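Local coordinates for peptidase S9 prolyl oligopeptidase catalytic domain-containing protein (Pyrococcus horikoshii, PDB 4HXF), which probably acts as a serine protease of the acylaminoacyl peptidase type, selecting its substrates by assembling into a self-compartmentalizing hexamer, at residues E48-G53 / R333-Y338; Y470-A475 / A536-I541; S526-A531 / Y558-D563. All coordinates share one frame; numbering follows the deposited sequence.

The three contacts illustrate how a two-domain protease is packed from separately closed parts. Contact 1 comes first along the chain and joins the first and last four-stranded sheets of the beta-propeller. Contacts 2 and 3 belong to the alpha/beta-hydrolase domain and interleave, their segments following in the order 470-475, 526-531, 536-541 and 558-563. Their centres are about 10 Å apart and they touch directly, N473 CB lying 3.6 Å from P527 CB; strand 538-543 of contact 2 leads on to helix 552-563 of contact 3. Contact 1 is remote, its centre about 45 Å and 54 Å from theirs, across the chain's centre. Propeller closure and hydrolase packing are thus separate interfaces.

Contact 1 (E48-G53 / R333-Y338); sequences ENLEDG and RQLTDY
E48 and L335 meet through a single water, while L50 and L335 touch directly, and together these two links join the ends of the beta-propeller. E48 lies at the end of strand 40-49 of the first sheet, just before its last residue, N49; segment 333-338 runs out of strand 332-334, the outermost strand of the last. At this point the two sheets meet through side chains and a water bound to a backbone carbonyl, with no shared strand.

The glutamate starts beside its backbone N (chi1 -56°) and then runs extended, which carries the carboxylate across to the other blade. Its two oxygens divide the work. E48 OE1 accepts a hydrogen from the water at 2.7 Å, and the same water gives its other hydrogen to L335 O, 2.6 Å away. OE2 takes the salt bridge from R55 and the hydrogen bond of Y29 OH. E48 OE2 also lies 3.9 Å from T336 CG2, which approaches obliquely. With T336 OG1 (chi1 69°) engaged by E324 and the amide of L325, CG2 is the branch that meets the carboxylate. Y338 brings its hydroxyl near the carboxylate, but its hydrogen bond is to Y29 OH.

Beside this polar group the leucines cross at about a right angle. L335 reaches out with its fully extended methyl CD1, and L50 answers with CD2 at 3.8 Å. L50 stands at the start of a tight turn in which N49 O accepts from both D52 N and G53 N. On the far strand end, Q334 NE2 reaches forward to T336 O at 2.8 Å.

Chemically, a buried carboxylate is satisfied by arginine, tyrosine and water; the arginine probably favours its ionised form. R55 and Y29 hold it within the first sheet, and the water extends its hold to the backbone of the last.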
loop_
_atom_site.group_PDB
_atom_site.type_symbol
_atom_site.label_atom_id
_atom_site.label_comp_id
_atom_site.label_asym_id
_atom_site.label_seq_id
_atom_site.Cartn_x
_atom_site.Cartn_y
_atom_site.Cartn_z
ATOM N N GLU A 48 -37.989 8.181 -11.992
ATOM C CA GLU A 48 -38.834 8.134 -13.189
ATOM C C GLU A 48 -39.732 9.296 -13.302
ATOM O O GLU A 48 -40.340 9.748 -12.305
ATOM C CB GLU A 48 -39.708 6.934 -13.264
ATOM C CG GLU A 48 -38.875 5.757 -13.166
ATOM C CD GLU A 48 -39.488 4.536 -13.800
ATOM O OE1 GLU A 48 -40.582 4.541 -14.440
ATOM O OE2 GLU A 48 -38.809 3.541 -13.550
ATOM N N ASN A 49 -39.836 9.803 -14.528
ATOM C CA ASN A 49 -40.716 10.994 -14.687
ATOM C C ASN A 49 -41.914 10.486 -15.399
ATOM O O ASN A 49 -41.758 10.124 -16.554
ATOM C CB ASN A 49 -40.129 12.139 -15.524
ATOM C CG ASN A 49 -41.170 13.283 -15.715
ATOM O OD1 ASN A 49 -42.234 13.093 -16.312
ATOM N ND2 ASN A 49 -40.925 14.388 -15.075
ATOM N N LEU A 50 -43.085 10.534 -14.723
ATOM C CA LEU A 50 -44.302 9.856 -15.168
ATOM C C LEU A 50 -44.837 10.637 -16.415
ATOM O O LEU A 50 -45.489 10.070 -17.271
ATOM C CB LEU A 50 -45.321 9.787 -14.030
ATOM C CG LEU A 50 -44.885 9.038 -12.778
ATOM C CD1 LEU A 50 -45.694 9.411 -11.527
ATOM C CD2 LEU A 50 -44.939 7.569 -13.095
ATOM N N GLU A 51 -44.486 11.928 -16.499
ATOM C CA GLU A 51 -44.408 12.652 -17.793
ATOM C C GLU A 51 -43.799 11.909 -19.035
ATOM O O GLU A 51 -44.417 11.990 -20.091
ATOM N N ASP A 52 -42.633 11.218 -18.950
ATOM C CA ASP A 52 -42.114 10.404 -20.114
ATOM C C ASP A 52 -41.919 8.860 -19.913
ATOM O O ASP A 52 -41.814 8.104 -20.895
ATOM C CB ASP A 52 -40.896 11.059 -20.789
ATOM N N GLY A 53 -41.929 8.333 -18.688
ATOM C CA GLY A 53 -41.501 6.906 -18.466
ATOM C C GLY A 53 -39.967 6.822 -18.628
ATOM O O GLY A 53 -39.316 5.740 -18.397
ATOM N N ARG A 333 -52.000 0.696 -12.915
ATOM C CA ARG A 333 -51.162 0.608 -14.131
ATOM C C ARG A 333 -49.815 0.071 -13.645
ATOM O O ARG A 333 -49.223 0.666 -12.780
ATOM C CB ARG A 333 -50.933 2.013 -14.723
ATOM C CG ARG A 333 -50.287 2.050 -16.133
ATOM C CD ARG A 333 -50.448 3.402 -16.910
ATOM N NE ARG A 333 -49.339 4.375 -16.748
ATOM N N GLN A 334 -49.312 -0.966 -14.287
ATOM C CA GLN A 334 -47.935 -1.388 -13.975
ATOM C C GLN A 334 -46.902 -0.424 -14.606
ATOM O O GLN A 334 -47.084 -0.051 -15.811
ATOM C CB GLN A 334 -47.749 -2.793 -14.435
ATOM C CG GLN A 334 -46.355 -3.407 -14.042
ATOM C CD GLN A 334 -46.262 -4.839 -14.496
ATOM O OE1 GLN A 334 -47.259 -5.431 -14.890
ATOM N NE2 GLN A 334 -45.050 -5.412 -14.516
ATOM N N LEU A 335 -45.966 0.078 -13.831
ATOM C CA LEU A 335 -44.971 1.044 -14.259
ATOM C C LEU A 335 -43.709 0.313 -14.664
ATOM O O LEU A 335 -43.006 0.824 -15.534
ATOM C CB LEU A 335 -44.567 2.147 -13.211
ATOM C CG LEU A 335 -45.808 3.007 -12.863
ATOM C CD1 LEU A 335 -45.303 4.036 -11.857
ATOM C CD2 LEU A 335 -46.271 3.603 -14.196
ATOM N N THR A 336 -43.305 -0.731 -13.940
ATOM C CA THR A 336 -41.939 -1.317 -14.211
ATOM C C THR A 336 -42.147 -2.788 -14.577
ATOM O O THR A 336 -43.110 -3.456 -14.131
ATOM C CB THR A 336 -40.936 -1.171 -13.093
ATOM O OG1 THR A 336 -41.299 -1.984 -11.957
ATOM C CG2 THR A 336 -40.702 0.252 -12.609
ATOM N N ASP A 337 -41.151 -3.368 -15.263
ATOM C CA ASP A 337 -41.155 -4.738 -15.577
ATOM C C ASP A 337 -39.685 -5.279 -15.562
ATOM O O ASP A 337 -39.192 -5.876 -16.527
ATOM C CB ASP A 337 -41.750 -5.025 -16.942
ATOM C CG ASP A 337 -42.050 -6.495 -17.143
ATOM O OD1 ASP A 337 -42.224 -7.233 -16.166
ATOM O OD2 ASP A 337 -42.103 -6.897 -18.324
ATOM N N TYR A 338 -38.979 -4.974 -14.481
ATOM C CA TYR A 338 -37.549 -5.311 -14.380
ATOM C C TYR A 338 -37.236 -6.763 -14.583
ATOM O O TYR A 338 -36.282 -7.071 -15.288
ATOM C CB TYR A 338 -36.932 -4.894 -13.045
ATOM C CG TYR A 338 -36.578 -3.430 -12.967
ATOM C CD1 TYR A 338 -37.496 -2.487 -12.576
ATOM C CD2 TYR A 338 -35.362 -2.979 -13.413
ATOM C CE1 TYR A 338 -37.214 -1.137 -12.517
ATOM C CE2 TYR A 338 -35.089 -1.613 -13.436
ATOM C CZ TYR A 338 -35.988 -0.715 -12.943
ATOM O OH TYR A 338 -35.690 0.605 -12.968
HETATM O O HOH W 1 -40.820 2.220 -15.862
#

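Contact 2 (Y470-A475 / A536-I541); sequences YMTNWA and APLLLI
The packing of T472 and N473 on L538 and L540 is a helix-on-sheet contact of the alpha/beta-hydrolase domain. Helix 467-478 lies against strand 538-543 of the mixed eight-stranded sheet. The short axes approach to 10.6 Å and run nearly antiparallel, at 157°, as expected where helices cover a largely parallel sheet. The two segments come nearest at N473 and L538, whose CA atoms are 8.5 Å apart.

N473 carries most of the meeting on the helical side. Its CG leaves beside the backbone N (chi1 -62°), which swings the amide over the strand although the CB itself does not aim there. N473 OD1 reaches L540 CD2 at 3.9 Å, the two side chains crossing at about a right angle, and N473 OD1 also stands 4.5 Å from L538 CD2. A polar atom thus rests on leucine methyls, but both ends of the amide are satisfied by other partners: OD1 by S487 OG and ND2 by I491 O, which together fix the amide's rotation.

T472 instead separates its branches: OG1 bonds G468 O within its own helix, and T472 CG2 lies 4.3 Å from L538 CD1. F557 of helix 552-563 packs on both N473 and L538.

Chemically, the leucine methyls supply loose van der Waals packing, while the two hydrogen bonds of the buried amide tie the helix that follows S466, the probable nucleophile, to strand 484-488 and to I491, which lines the inhibitor pocket.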
loop_
_atom_site.group_PDB
_atom_site.type_symbol
_atom_site.label_atom_id
_atom_site.label_comp_id
_atom_site.label_asym_id
_atom_site.label_seq_id
_atom_site.Cartn_x
_atom_site.Cartn_y
_atom_site.Cartn_z
ATOM N N TYR A 470 -38.293 -23.454 15.533
ATOM C CA TYR A 470 -38.908 -24.044 16.720
ATOM C C TYR A 470 -39.833 -25.160 16.288
ATOM O O TYR A 470 -39.920 -26.240 16.866
ATOM C CB TYR A 470 -39.733 -22.927 17.468
ATOM C CG TYR A 470 -40.681 -23.528 18.491
ATOM C CD1 TYR A 470 -40.242 -24.034 19.646
ATOM C CD2 TYR A 470 -42.033 -23.557 18.262
ATOM C CE1 TYR A 470 -41.112 -24.566 20.560
ATOM C CE2 TYR A 470 -42.942 -24.047 19.142
ATOM C CZ TYR A 470 -42.457 -24.557 20.365
ATOM O OH TYR A 470 -43.366 -25.134 21.291
ATOM N N MET A 471 -40.762 -24.836 15.370
ATOM C CA MET A 471 -41.788 -25.830 15.050
ATOM C C MET A 471 -41.291 -27.053 14.275
ATOM O O MET A 471 -41.796 -28.138 14.480
ATOM C CB MET A 471 -42.876 -25.237 14.204
ATOM C CG MET A 471 -44.126 -26.097 14.010
ATOM S SD MET A 471 -45.050 -26.266 15.552
ATOM C CE MET A 471 -45.516 -24.607 15.932
ATOM N N THR A 472 -40.237 -26.905 13.514
ATOM C CA THR A 472 -39.529 -28.015 12.908
ATOM C C THR A 472 -38.910 -28.889 14.002
ATOM O O THR A 472 -39.035 -30.106 13.999
ATOM C CB THR A 472 -38.405 -27.517 11.941
ATOM O OG1 THR A 472 -39.034 -26.834 10.829
ATOM C CG2 THR A 472 -37.577 -28.660 11.355
ATOM N N ASN A 473 -38.191 -28.236 14.918
ATOM C CA ASN A 473 -37.641 -28.961 16.102
ATOM C C ASN A 473 -38.708 -29.765 16.826
ATOM O O ASN A 473 -38.630 -30.963 17.174
ATOM C CB ASN A 473 -36.985 -28.007 17.117
ATOM C CG ASN A 473 -35.799 -27.243 16.597
ATOM O OD1 ASN A 473 -35.172 -27.601 15.582
ATOM N ND2 ASN A 473 -35.434 -26.150 17.346
ATOM N N TRP A 474 -39.822 -29.064 17.096
ATOM C CA TRP A 474 -40.933 -29.615 17.854
ATOM C C TRP A 474 -41.558 -30.755 17.153
ATOM O O TRP A 474 -41.755 -31.848 17.693
ATOM C CB TRP A 474 -41.930 -28.505 18.072
ATOM C CG TRP A 474 -43.076 -28.886 19.000
ATOM C CD1 TRP A 474 -44.377 -28.944 18.630
ATOM C CD2 TRP A 474 -43.063 -29.066 20.469
ATOM N NE1 TRP A 474 -45.177 -29.265 19.677
ATOM C CE2 TRP A 474 -44.430 -29.352 20.846
ATOM C CE3 TRP A 474 -42.080 -29.118 21.451
ATOM C CZ2 TRP A 474 -44.800 -29.507 22.137
ATOM C CZ3 TRP A 474 -42.443 -29.356 22.754
ATOM C CH2 TRP A 474 -43.760 -29.560 23.127
ATOM N N ALA A 475 -41.809 -30.593 15.862
ATOM C CA ALA A 475 -42.433 -31.608 15.036
ATOM C C ALA A 475 -41.626 -32.922 15.041
ATOM O O ALA A 475 -42.185 -34.045 15.151
ATOM C CB ALA A 475 -42.528 -31.113 13.595
ATOM N N ALA A 536 -35.749 -38.594 12.790
ATOM C CA ALA A 536 -35.460 -38.153 11.433
ATOM C C ALA A 536 -34.200 -37.346 11.378
ATOM O O ALA A 536 -33.959 -36.546 12.281
ATOM C CB ALA A 536 -36.629 -37.253 10.924
ATOM N N PRO A 537 -33.408 -37.495 10.327
ATOM C CA PRO A 537 -32.230 -36.613 10.194
ATOM C C PRO A 537 -32.582 -35.131 10.162
ATOM O O PRO A 537 -33.599 -34.731 9.527
ATOM C CB PRO A 537 -31.583 -37.021 8.870
ATOM C CG PRO A 537 -32.614 -37.882 8.228
ATOM C CD PRO A 537 -33.532 -38.440 9.222
ATOM N N LEU A 538 -31.767 -34.364 10.841
ATOM C CA LEU A 538 -32.019 -32.935 11.033
ATOM C C LEU A 538 -30.754 -32.124 10.699
ATOM O O LEU A 538 -29.665 -32.431 11.095
ATOM C CB LEU A 538 -32.405 -32.687 12.488
ATOM C CG LEU A 538 -32.534 -31.212 12.891
ATOM C CD1 LEU A 538 -33.717 -30.473 12.181
ATOM C CD2 LEU A 538 -32.715 -31.188 14.445
ATOM N N LEU A 539 -30.941 -31.077 9.932
ATOM C CA LEU A 539 -29.930 -30.036 9.672
ATOM C C LEU A 539 -30.359 -28.833 10.407
ATOM O O LEU A 539 -31.498 -28.298 10.212
ATOM C CB LEU A 539 -29.820 -29.700 8.173
ATOM C CG LEU A 539 -28.864 -28.563 7.857
ATOM C CD1 LEU A 539 -27.386 -28.794 8.272
ATOM C CD2 LEU A 539 -29.036 -28.280 6.337
ATOM N N LEU A 540 -29.479 -28.375 11.277
ATOM C CA LEU A 540 -29.627 -27.101 11.997
ATOM C C LEU A 540 -28.777 -26.047 11.316
ATOM O O LEU A 540 -27.599 -26.280 10.938
ATOM C CB LEU A 540 -29.213 -27.246 13.491
ATOM C CG LEU A 540 -30.217 -28.025 14.316
ATOM C CD1 LEU A 540 -29.487 -28.679 15.553
ATOM C CD2 LEU A 540 -31.425 -27.097 14.718
ATOM N N ILE A 541 -29.397 -24.869 11.024
ATOM C CA ILE A 541 -28.676 -23.751 10.441
ATOM C C ILE A 541 -28.790 -22.629 11.419
ATOM O O ILE A 541 -29.912 -22.318 11.901
ATOM C CB ILE A 541 -29.316 -23.344 9.086
ATOM C CG1 ILE A 541 -29.132 -24.437 8.058
ATOM C CG2 ILE A 541 -28.636 -22.041 8.585
ATOM C CD1 ILE A 541 -29.798 -24.312 6.690
#

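Contact 3 (S526-A531 / Y558-D563); sequences SPLFYA and YHVLKD
V560 faces L528 and A531 from one turn of helix 552-563, and its side chain shows how a branched residue can serve two neighbours at once. V560 CB, pointing toward segment 526-531, is already in contact, 4.1 Å from L528 CD1. Beyond it the valine forks. V560 CG1, anti to the backbone N (chi1 163°), meets A531 CB at 3.8 Å. V560 CG2, beside the backbone N, returns to the leucine, 4.0 Å from L528 CD1. The leucine lies across the valine at about a right angle, touching it with one branch. That reach depends on the leucine's own first torsion, chi1 -170°, which takes CG away from the backbone N and toward the helix.

One residue further along, L561 comes at A531 from a second direction. L561 CD2 is 3.8 Å from A531 CB and only 3.5 Å from A531 O, so the methyl touches the carbonyl oxygen as well as the side chain. A531 CB is thus touched by both V560 and L561, from directions about 100° apart; being small, the alanine lets the chains draw to 6.0 Å between A531 CA and L561 CA. Backbone bonds such as Y530 N to P527 O keep the 3-10 turn compact.

The contact thus joins the 3-10 segment that precedes strand 538-543 to the helix that follows it. L561 also packs on L538 of strand 538-543 and on V568 of strand 568-573, the outermost strand of the sheet within this chain. The helix also meets the third subunit: V560 packs on Y498 and D563 forms a salt bridge to K509, both of that neighbouring chain.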
loop_
_atom_site.group_PDB
_atom_site.type_symbol
_atom_site.label_atom_id
_atom_site.label_comp_id
_atom_site.label_asym_id
_atom_site.label_seq_id
_atom_site.Cartn_x
_atom_site.Cartn_y
_atom_site.Cartn_z
ATOM N N SER A 526 -40.680 -26.909 25.190
ATOM C CA SER A 526 -39.381 -26.750 24.583
ATOM C C SER A 526 -38.890 -28.052 23.965
ATOM O O SER A 526 -38.761 -29.053 24.687
ATOM C CB SER A 526 -38.357 -26.301 25.665
ATOM O OG SER A 526 -38.559 -24.899 26.029
ATOM N N PRO A 527 -38.553 -28.035 22.683
ATOM C CA PRO A 527 -38.030 -29.263 21.993
ATOM C C PRO A 527 -36.823 -29.939 22.690
ATOM O O PRO A 527 -36.765 -31.159 22.637
ATOM C CB PRO A 527 -37.653 -28.775 20.596
ATOM C CG PRO A 527 -38.588 -27.593 20.389
ATOM C CD PRO A 527 -38.823 -26.976 21.713
ATOM N N LEU A 528 -35.958 -29.136 23.298
ATOM C CA LEU A 528 -34.755 -29.672 23.921
ATOM C C LEU A 528 -35.050 -30.847 24.824
ATOM O O LEU A 528 -34.324 -31.862 24.814
ATOM C CB LEU A 528 -33.976 -28.574 24.687
ATOM C CG LEU A 528 -32.584 -28.999 25.157
ATOM C CD1 LEU A 528 -31.698 -29.090 23.954
ATOM C CD2 LEU A 528 -32.020 -27.897 26.128
ATOM N N PHE A 529 -36.115 -30.755 25.588
ATOM C CA PHE A 529 -36.404 -31.751 26.609
ATOM C C PHE A 529 -36.950 -33.070 26.033
ATOM O O PHE A 529 -37.056 -34.095 26.756
ATOM C CB PHE A 529 -37.357 -31.190 27.617
ATOM C CG PHE A 529 -36.754 -30.144 28.404
ATOM C CD1 PHE A 529 -36.715 -28.859 27.980
ATOM C CD2 PHE A 529 -35.976 -30.488 29.516
ATOM C CE1 PHE A 529 -36.038 -27.898 28.658
ATOM C CE2 PHE A 529 -35.237 -29.525 30.231
ATOM C CZ PHE A 529 -35.315 -28.186 29.805
ATOM N N TYR A 530 -37.317 -33.059 24.759
ATOM C CA TYR A 530 -37.855 -34.222 24.058
ATOM C C TYR A 530 -36.975 -34.733 22.983
ATOM O O TYR A 530 -37.382 -35.505 22.106
ATOM C CB TYR A 530 -39.209 -33.791 23.408
ATOM C CG TYR A 530 -40.240 -33.253 24.426
ATOM C CD1 TYR A 530 -40.335 -31.887 24.691
ATOM C CD2 TYR A 530 -41.257 -34.041 24.903
ATOM C CE1 TYR A 530 -41.282 -31.382 25.534
ATOM C CE2 TYR A 530 -42.289 -33.496 25.720
ATOM C CZ TYR A 530 -42.272 -32.144 26.000
ATOM O OH TYR A 530 -43.192 -31.690 26.933
ATOM N N ALA A 531 -35.701 -34.294 23.025
ATOM C CA ALA A 531 -34.682 -34.749 22.034
ATOM C C ALA A 531 -34.615 -36.254 21.844
ATOM O O ALA A 531 -34.354 -36.681 20.731
ATOM C CB ALA A 531 -33.341 -34.194 22.512
ATOM N N TYR A 558 -28.317 -29.356 18.902
ATOM C CA TYR A 558 -27.308 -30.133 18.214
ATOM C C TYR A 558 -26.475 -31.010 19.167
ATOM O O TYR A 558 -26.422 -32.269 18.999
ATOM C CB TYR A 558 -26.375 -29.223 17.420
ATOM C CG TYR A 558 -25.248 -30.009 16.732
ATOM C CD1 TYR A 558 -25.484 -30.774 15.604
ATOM C CD2 TYR A 558 -24.011 -30.076 17.299
ATOM C CE1 TYR A 558 -24.476 -31.547 15.037
ATOM C CE2 TYR A 558 -23.003 -30.864 16.787
ATOM C CZ TYR A 558 -23.251 -31.595 15.625
ATOM O OH TYR A 558 -22.300 -32.413 15.058
ATOM N N HIS A 559 -25.870 -30.400 20.213
ATOM C CA HIS A 559 -25.070 -31.213 21.131
ATOM C C HIS A 559 -25.835 -32.326 21.854
ATOM O O HIS A 559 -25.354 -33.448 22.043
ATOM C CB HIS A 559 -24.384 -30.341 22.202
ATOM C CG HIS A 559 -23.253 -29.509 21.718
ATOM N ND1 HIS A 559 -22.790 -28.407 22.393
ATOM C CD2 HIS A 559 -22.306 -29.740 20.665
ATOM C CE1 HIS A 559 -21.613 -27.960 21.751
ATOM N NE2 HIS A 559 -21.346 -28.791 20.737
ATOM N N VAL A 560 -27.053 -31.949 22.295
ATOM C CA VAL A 560 -27.887 -32.884 23.049
ATOM C C VAL A 560 -28.329 -33.994 22.137
ATOM O O VAL A 560 -28.293 -35.180 22.540
ATOM C CB VAL A 560 -29.037 -32.179 23.769
ATOM C CG1 VAL A 560 -30.082 -33.197 24.178
ATOM C CG2 VAL A 560 -28.517 -31.310 24.947
ATOM N N LEU A 561 -28.756 -33.685 20.929
ATOM C CA LEU A 561 -29.101 -34.760 19.942
ATOM C C LEU A 561 -27.887 -35.681 19.637
ATOM O O LEU A 561 -28.031 -36.909 19.631
ATOM C CB LEU A 561 -29.713 -34.119 18.630
ATOM C CG LEU A 561 -31.093 -33.526 18.759
ATOM C CD1 LEU A 561 -31.291 -32.626 17.559
ATOM C CD2 LEU A 561 -32.132 -34.640 18.901
ATOM N N LYS A 562 -26.684 -35.141 19.534
ATOM C CA LYS A 562 -25.529 -35.956 19.343
ATOM C C LYS A 562 -25.254 -36.820 20.608
ATOM O O LYS A 562 -24.865 -37.988 20.479
ATOM C CB LYS A 562 -24.298 -35.073 19.054
ATOM C CG LYS A 562 -24.330 -34.454 17.647
ATOM C CD LYS A 562 -24.204 -35.402 16.462
ATOM C CE LYS A 562 -23.016 -36.165 16.514
ATOM N NZ LYS A 562 -22.865 -37.113 15.270
ATOM N N ASP A 563 -25.501 -36.260 21.799
ATOM C CA ASP A 563 -25.262 -36.976 23.076
ATOM C C ASP A 563 -26.198 -38.200 23.151
ATOM O O ASP A 563 -25.921 -39.171 23.830
ATOM C CB ASP A 563 -25.550 -36.073 24.247
ATOM C CG ASP A 563 -24.817 -36.448 25.519
ATOM O OD1 ASP A 563 -23.788 -37.127 25.466
ATOM O OD2 ASP A 563 -25.304 -36.042 26.596
#